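One contact in two related proteins. Structure 1 is phosphoserine aminotransferase from Bacillus alcalophilus, which catalyses the reversible, pyridoxal-phosphate-dependent transamination that converts 3-phosphohydroxypyruvate to phosphoserine in serine biosynthesis: PDB 2BI3 (chain A, 1.69 Å), residues 171-176 and 185-190. Structure 2 is phosphoserine aminotransferase from Bacillus circulans: PDB 1BT4 (chain B, 2.30 Å), residues 171-176 and 185-190. Structure 2 is superposed on structure 1 by the backbone atoms of these residues (RMSD 0.21 Å); each is numbered along its deposited sequence.

Structure 1 (2BI3); sequences ADMSSD and NQFGMI. With PLP (pyridoxal-5'-phosphate), chain C.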
loop_
_atom_site.group_PDB
_atom_site.type_symbol
_atom_site.label_atom_id
_atom_site.label_comp_id
_atom_site.label_asym_id
_atom_site.label_seq_id
_atom_site.Cartn_x
_atom_site.Cartn_y
_atom_site.Cartn_z
ATOM N N ALA A 171 -13.119 -0.648 -16.428
ATOM C CA ALA A 171 -12.149 -1.652 -16.877
ATOM C C ALA A 171 -11.012 -1.910 -15.894
ATOM O O ALA A 171 -10.398 -0.927 -15.450
ATOM C CB ALA A 171 -11.504 -1.188 -18.186
ATOM N N ASP A 172 -10.747 -3.173 -15.628
ATOM C CA ASP A 172 -9.520 -3.586 -14.956
ATOM C C ASP A 172 -8.400 -3.600 -16.001
ATOM O O ASP A 172 -8.298 -4.556 -16.788
ATOM C CB ASP A 172 -9.695 -4.947 -14.316
ATOM C CG ASP A 172 -8.451 -5.494 -13.657
ATOM O OD1 ASP A 172 -7.409 -4.796 -13.678
ATOM O OD2 ASP A 172 -8.569 -6.624 -13.126
ATOM N N MET A 173 -7.579 -2.542 -15.974
ATOM C CA MET A 173 -6.464 -2.483 -16.933
ATOM C C MET A 173 -5.115 -2.741 -16.277
ATOM O O MET A 173 -4.131 -2.250 -16.822
ATOM C CB MET A 173 -6.446 -1.112 -17.604
ATOM C CG MET A 173 -7.700 -0.871 -18.459
ATOM S SD MET A 173 -7.464 0.598 -19.486
ATOM C CE MET A 173 -9.027 0.595 -20.402
ATOM N N SER A 174 -5.080 -3.470 -15.170
ATOM C CA SER A 174 -3.848 -3.726 -14.420
ATOM C C SER A 174 -2.682 -4.094 -15.325
ATOM O O SER A 174 -1.584 -3.537 -15.171
ATOM C CB SER A 174 -4.063 -4.836 -13.392
ATOM O OG SER A 174 -5.007 -4.431 -12.402
ATOM N N SER A 175 -2.893 -5.014 -16.297
ATOM C CA SER A 175 -1.684 -5.462 -17.009
ATOM C C SER A 175 -1.497 -4.844 -18.380
ATOM O O SER A 175 -0.576 -5.307 -19.071
ATOM C CB SER A 175 -1.651 -7.001 -17.095
ATOM O OG SER A 175 -2.905 -7.503 -17.539
ATOM N N ASP A 176 -2.275 -3.840 -18.794
ATOM C CA ASP A 176 -1.916 -3.138 -20.025
ATOM C C ASP A 176 -2.131 -1.630 -19.990
ATOM O O ASP A 176 -2.006 -0.942 -21.011
ATOM C CB ASP A 176 -2.668 -3.733 -21.229
ATOM C CG ASP A 176 -4.131 -3.336 -21.252
ATOM O OD1 ASP A 176 -4.692 -2.801 -20.276
ATOM O OD2 ASP A 176 -4.711 -3.621 -22.321
ATOM N N ASN A 185 -12.452 8.742 -22.422
ATOM C CA ASN A 185 -13.873 9.065 -22.219
ATOM C C ASN A 185 -14.789 7.936 -22.646
ATOM O O ASN A 185 -16.019 8.047 -22.540
ATOM C CB ASN A 185 -14.197 10.410 -22.867
ATOM C CG ASN A 185 -13.982 10.450 -24.360
ATOM O OD1 ASN A 185 -14.222 9.451 -25.037
ATOM N ND2 ASN A 185 -13.535 11.596 -24.861
ATOM N N GLN A 186 -14.249 6.802 -23.092
ATOM C CA GLN A 186 -15.100 5.643 -23.307
ATOM C C GLN A 186 -15.533 5.055 -21.969
ATOM O O GLN A 186 -16.465 4.236 -21.927
ATOM C CB GLN A 186 -14.364 4.568 -24.110
ATOM C CG GLN A 186 -14.204 4.866 -25.591
ATOM C CD GLN A 186 -13.775 3.650 -26.400
ATOM O OE1 GLN A 186 -12.581 3.344 -26.476
ATOM N NE2 GLN A 186 -14.724 2.949 -27.018
ATOM N N PHE A 187 -14.822 5.464 -20.900
ATOM C CA PHE A 187 -15.027 4.789 -19.621
ATOM C C PHE A 187 -15.532 5.695 -18.501
ATOM O O PHE A 187 -15.273 6.894 -18.492
ATOM C CB PHE A 187 -13.700 4.175 -19.139
ATOM C CG PHE A 187 -13.009 3.303 -20.185
ATOM C CD1 PHE A 187 -12.180 3.863 -21.137
ATOM C CD2 PHE A 187 -13.226 1.930 -20.164
ATOM C CE1 PHE A 187 -11.557 3.072 -22.087
ATOM C CE2 PHE A 187 -12.600 1.138 -21.109
ATOM C CZ PHE A 187 -11.762 1.705 -22.045
ATOM N N GLY A 188 -16.223 5.081 -17.556
ATOM C CA GLY A 188 -16.629 5.699 -16.297
ATOM C C GLY A 188 -15.510 5.566 -15.259
ATOM O O GLY A 188 -15.276 6.432 -14.420
ATOM N N MET A 189 -14.779 4.453 -15.329
ATOM C CA MET A 189 -13.645 4.252 -14.424
ATOM C C MET A 189 -12.654 3.243 -14.983
ATOM O O MET A 189 -13.035 2.229 -15.570
ATOM C CB MET A 189 -14.159 3.761 -13.074
ATOM C CG MET A 189 -13.183 3.877 -11.914
ATOM S SD MET A 189 -13.880 3.140 -10.419
ATOM C CE MET A 189 -14.533 1.607 -11.043
ATOM N N ILE A 190 -11.374 3.508 -14.777
ATOM C CA ILE A 190 -10.314 2.578 -15.148
ATOM C C ILE A 190 -9.472 2.312 -13.903
ATOM O O ILE A 190 -9.189 3.311 -13.243
ATOM C CB ILE A 190 -9.445 3.170 -16.262
ATOM C CG1 ILE A 190 -10.147 3.205 -17.638
ATOM C CG2 ILE A 190 -8.117 2.447 -16.408
ATOM C CD1 ILE A 190 -9.426 4.176 -18.568
HETATM N N1 PLP C . -6.278 -7.767 -12.168
HETATM C C2 PLP C . -5.377 -8.068 -13.149
HETATM C C2A PLP C . -5.780 -7.993 -14.626
HETATM C C3 PLP C . -4.109 -8.440 -12.803
HETATM O O3 PLP C . -3.237 -8.752 -13.814
HETATM C C4 PLP C . -3.777 -8.536 -11.466
HETATM C C4A PLP C . -2.311 -8.780 -11.038
HETATM C C5 PLP C . -4.683 -8.209 -10.491
HETATM C C6 PLP C . -5.963 -7.895 -10.840
HETATM C C5A PLP C . -4.318 -8.314 -8.996
HETATM O O4P PLP C . -3.766 -7.090 -8.527
HETATM P P PLP C . -3.378 -6.964 -6.980
HETATM O O1P PLP C . -2.503 -8.123 -6.735
HETATM O O2P PLP C . -4.696 -7.043 -6.294
HETATM O O3P PLP C . -2.727 -5.648 -6.860
#

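Structure 2 (1BT4); sequences GDMSSD and NQFGLV. With PLP (pyridoxal-5'-phosphate), chain D.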
loop_
_atom_site.group_PDB
_atom_site.type_symbol
_atom_site.label_atom_id
_atom_site.label_comp_id
_atom_site.label_asym_id
_atom_site.label_seq_id
_atom_site.Cartn_x
_atom_site.Cartn_y
_atom_site.Cartn_z
ATOM N N GLY B 171 -13.184 -0.754 -16.452
ATOM C CA GLY B 171 -12.212 -1.713 -16.939
ATOM C C GLY B 171 -10.972 -1.940 -16.100
ATOM O O GLY B 171 -10.316 -0.998 -15.649
ATOM N N ASP B 172 -10.672 -3.213 -15.872
ATOM C CA ASP B 172 -9.495 -3.613 -15.116
ATOM C C ASP B 172 -8.338 -3.600 -16.121
ATOM O O ASP B 172 -8.275 -4.446 -17.026
ATOM C CB ASP B 172 -9.694 -5.021 -14.550
ATOM C CG ASP B 172 -8.529 -5.492 -13.708
ATOM O OD1 ASP B 172 -7.453 -4.843 -13.698
ATOM O OD2 ASP B 172 -8.700 -6.530 -13.037
ATOM N N MET B 173 -7.452 -2.617 -15.980
ATOM C CA MET B 173 -6.311 -2.485 -16.881
ATOM C C MET B 173 -4.989 -2.713 -16.175
ATOM O O MET B 173 -3.955 -2.201 -16.612
ATOM C CB MET B 173 -6.304 -1.107 -17.552
ATOM C CG MET B 173 -7.429 -0.893 -18.547
ATOM S SD MET B 173 -7.328 0.721 -19.339
ATOM C CE MET B 173 -8.586 0.570 -20.637
ATOM N N SER B 174 -5.016 -3.508 -15.109
ATOM C CA SER B 174 -3.813 -3.800 -14.341
ATOM C C SER B 174 -2.613 -4.169 -15.201
ATOM O O SER B 174 -1.551 -3.559 -15.071
ATOM C CB SER B 174 -4.067 -4.917 -13.331
ATOM O OG SER B 174 -5.035 -4.544 -12.366
ATOM N N SER B 175 -2.804 -5.097 -16.136
ATOM C CA SER B 175 -1.696 -5.544 -16.969
ATOM C C SER B 175 -1.432 -4.867 -18.319
ATOM O O SER B 175 -0.474 -5.226 -18.999
ATOM C CB SER B 175 -1.707 -7.074 -17.111
ATOM O OG SER B 175 -2.866 -7.526 -17.779
ATOM N N ASP B 176 -2.252 -3.905 -18.729
ATOM C CA ASP B 176 -1.962 -3.230 -19.993
ATOM C C ASP B 176 -2.126 -1.717 -19.999
ATOM O O ASP B 176 -1.953 -1.078 -21.035
ATOM C CB ASP B 176 -2.683 -3.885 -21.185
ATOM C CG ASP B 176 -4.156 -3.516 -21.289
ATOM O OD1 ASP B 176 -4.716 -2.890 -20.364
ATOM O OD2 ASP B 176 -4.763 -3.868 -22.325
ATOM N N ASN B 185 -12.593 8.715 -22.585
ATOM C CA ASN B 185 -13.972 9.191 -22.573
ATOM C C ASN B 185 -14.974 8.050 -22.663
ATOM O O ASN B 185 -16.125 8.204 -22.271
ATOM C CB ASN B 185 -14.199 10.203 -23.703
ATOM C CG ASN B 185 -13.391 11.476 -23.511
ATOM O OD1 ASN B 185 -13.490 12.140 -22.478
ATOM N ND2 ASN B 185 -12.580 11.818 -24.503
ATOM N N GLN B 186 -14.533 6.906 -23.180
ATOM C CA GLN B 186 -15.399 5.730 -23.283
ATOM C C GLN B 186 -15.675 5.109 -21.910
ATOM O O GLN B 186 -16.671 4.415 -21.730
ATOM C CB GLN B 186 -14.741 4.646 -24.136
ATOM C CG GLN B 186 -14.788 4.849 -25.617
ATOM C CD GLN B 186 -14.294 3.618 -26.348
ATOM O OE1 GLN B 186 -13.114 3.282 -26.279
ATOM N NE2 GLN B 186 -15.201 2.912 -27.016
ATOM N N PHE B 187 -14.772 5.344 -20.959
ATOM C CA PHE B 187 -14.881 4.779 -19.621
ATOM C C PHE B 187 -15.377 5.709 -18.538
ATOM O O PHE B 187 -15.212 6.925 -18.603
ATOM C CB PHE B 187 -13.531 4.223 -19.168
ATOM C CG PHE B 187 -13.069 3.032 -19.946
ATOM C CD1 PHE B 187 -12.507 3.187 -21.205
ATOM C CD2 PHE B 187 -13.185 1.748 -19.413
ATOM C CE1 PHE B 187 -12.063 2.086 -21.931
ATOM C CE2 PHE B 187 -12.744 0.634 -20.131
ATOM C CZ PHE B 187 -12.182 0.803 -21.392
ATOM N N GLY B 188 -15.964 5.102 -17.515
ATOM C CA GLY B 188 -16.442 5.848 -16.373
ATOM C C GLY B 188 -15.368 5.696 -15.315
ATOM O O GLY B 188 -15.015 6.654 -14.618
ATOM N N LEU B 189 -14.831 4.481 -15.219
ATOM C CA LEU B 189 -13.791 4.171 -14.255
ATOM C C LEU B 189 -12.829 3.124 -14.804
ATOM O O LEU B 189 -13.237 2.054 -15.271
ATOM C CB LEU B 189 -14.411 3.686 -12.940
ATOM C CG LEU B 189 -13.517 3.618 -11.696
ATOM C CD1 LEU B 189 -14.374 3.655 -10.463
ATOM C CD2 LEU B 189 -12.641 2.388 -11.695
ATOM N N VAL B 190 -11.545 3.462 -14.742
ATOM C CA VAL B 190 -10.452 2.601 -15.185
ATOM C C VAL B 190 -9.535 2.377 -13.974
ATOM O O VAL B 190 -9.282 3.302 -13.220
ATOM C CB VAL B 190 -9.672 3.286 -16.340
ATOM C CG1 VAL B 190 -8.235 2.783 -16.407
ATOM C CG2 VAL B 190 -10.374 3.033 -17.659
HETATM N N1 PLP D . -6.595 -7.940 -12.252
HETATM C C2 PLP D . -5.714 -8.025 -13.279
HETATM C C2A PLP D . -6.225 -7.969 -14.685
HETATM C C3 PLP D . -4.356 -8.152 -12.960
HETATM O O3 PLP D . -3.448 -8.264 -13.941
HETATM C C4 PLP D . -3.943 -8.184 -11.615
HETATM C C4A PLP D . -2.461 -8.193 -11.320
HETATM C C5 PLP D . -4.925 -8.109 -10.579
HETATM C C6 PLP D . -6.239 -7.981 -10.945
HETATM C C5A PLP D . -4.612 -8.235 -9.080
HETATM O O4P PLP D . -3.747 -7.181 -8.656
HETATM P P PLP D . -3.318 -7.186 -7.101
HETATM O O1P PLP D . -2.609 -5.881 -6.846
HETATM O O2P PLP D . -2.577 -8.468 -6.864
HETATM O O3P PLP D . -4.651 -7.216 -6.282
#

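Structure 1 (2BI3)
With CG anti to its carbonyl carbon (chi1 -65°) and an extended chain beyond, Met173 reaches across to Phe187 and Ile190 of segment 185-190. Its CE meets the Phe187 ring at CZ, 3.4 Å away, the two side chains coming from opposite directions, while SD lies 3.6 Å from Ile190 CG2. On the face of the sheet that also carries Ile190, Ala171 CB packs against Phe187 CE2 at 3.9 Å. The backbones pair as neighbouring parallel strands, 169-172 and 189-193, inside the mixed seven-stranded sheet of the large domain of this class-V aminotransferase; Ala171 N donates to Met189 O (3.0 Å) in the carbonyl plane. At the end of strand 169-172 the chain meets the cofactor: Asp172, the last strand residue, with its CG anti to the backbone N (chi1 177°), brings OD2 to 2.7 Å from N1 of pyridoxal phosphate. OD1 of Asp172 is gripped twice, by Ser174 OG on the syn lone pair and by Ser174 N in an Asx turn, which fixes the carboxylate beside the pyridine nitrogen. Ser174 CB packs against the cofactor ring.

Structure 2 (1BT4)
Met173 holds CG anti to its carbonyl carbon (chi1 -69°) and continues as an extended chain, which carries its sulfur and methyl to Phe187 and Val190. CE meets the Phe187 ring at CZ, 3.7 Å away, the two side chains coming from opposite directions, and SD lies 3.7 Å from Val190 CG1. Gly171 has no side chain to add, and its backbone N comes to 3.9 Å from Phe187 CD2. That same N donates to Leu189 O (3.0 Å) in the carbonyl plane, the parallel-strand bond of this pair. At the cofactor end, Asp172 has CG anti to the backbone N (chi1 -178°), which places OD2 2.7 Å from N1 of pyridoxal phosphate. Two donors grip Asp172 OD1: Ser174 OG on the syn lone pair and Ser174 N, closing an Asx turn that holds the carboxylate in position beside the pyridine nitrogen. Ser174 CB packs against the cofactor ring; Asp172, Ser174 and Ser175 all line the pyridoxal phosphate pocket.

Comparison
The strand-pairing bond is kept through two exchanges, from Ala171(A) N to Met189(A) O and from Gly171(B) N to Leu189(B) O, since it runs between backbone atoms. The bonds from Ser174(A) OG and N to Asp172(A) OD1 recur in Ser174(B) and Asp172(B), and pyridoxal phosphate is bound at this place in both. The side chains of Asp172(A), Met173(A), Ser174(A) and Ser175(A) and their counterparts keep their place within the error, as do the CA atoms that can be compared.

The differences lie in the apolar packing. CB of Ala171(A) has no counterpart in Gly171(B), so two contacts of structure 1 are missing from structure 2: Ala171(A) CB to Met173(A) CE, 3.8 Å, and Ala171(A) CB to Phe187(A) CE2, 3.9 Å. The methyl of Ala171(A) thus rests against both the methionine end and the aromatic ring, and its absence probably makes the packing around them less tight in structure 2, where Met173(B) and Phe187(B) still touch each other.

At position 190 the branches coincide by place rather than by name: after superposition CG1 of Ile190(A) falls 0.3 Å from CG2 of Val190(B), and CG2 of Ile190(A) 0.4 Å from CG1 of Val190(B). Both residues thus keep their touch on the sulfur of Met173(A) or Met173(B) and on Phe187(A) or Phe187(B). What Val190(B) lacks is the terminal methyl, CD1 of Ile190(A).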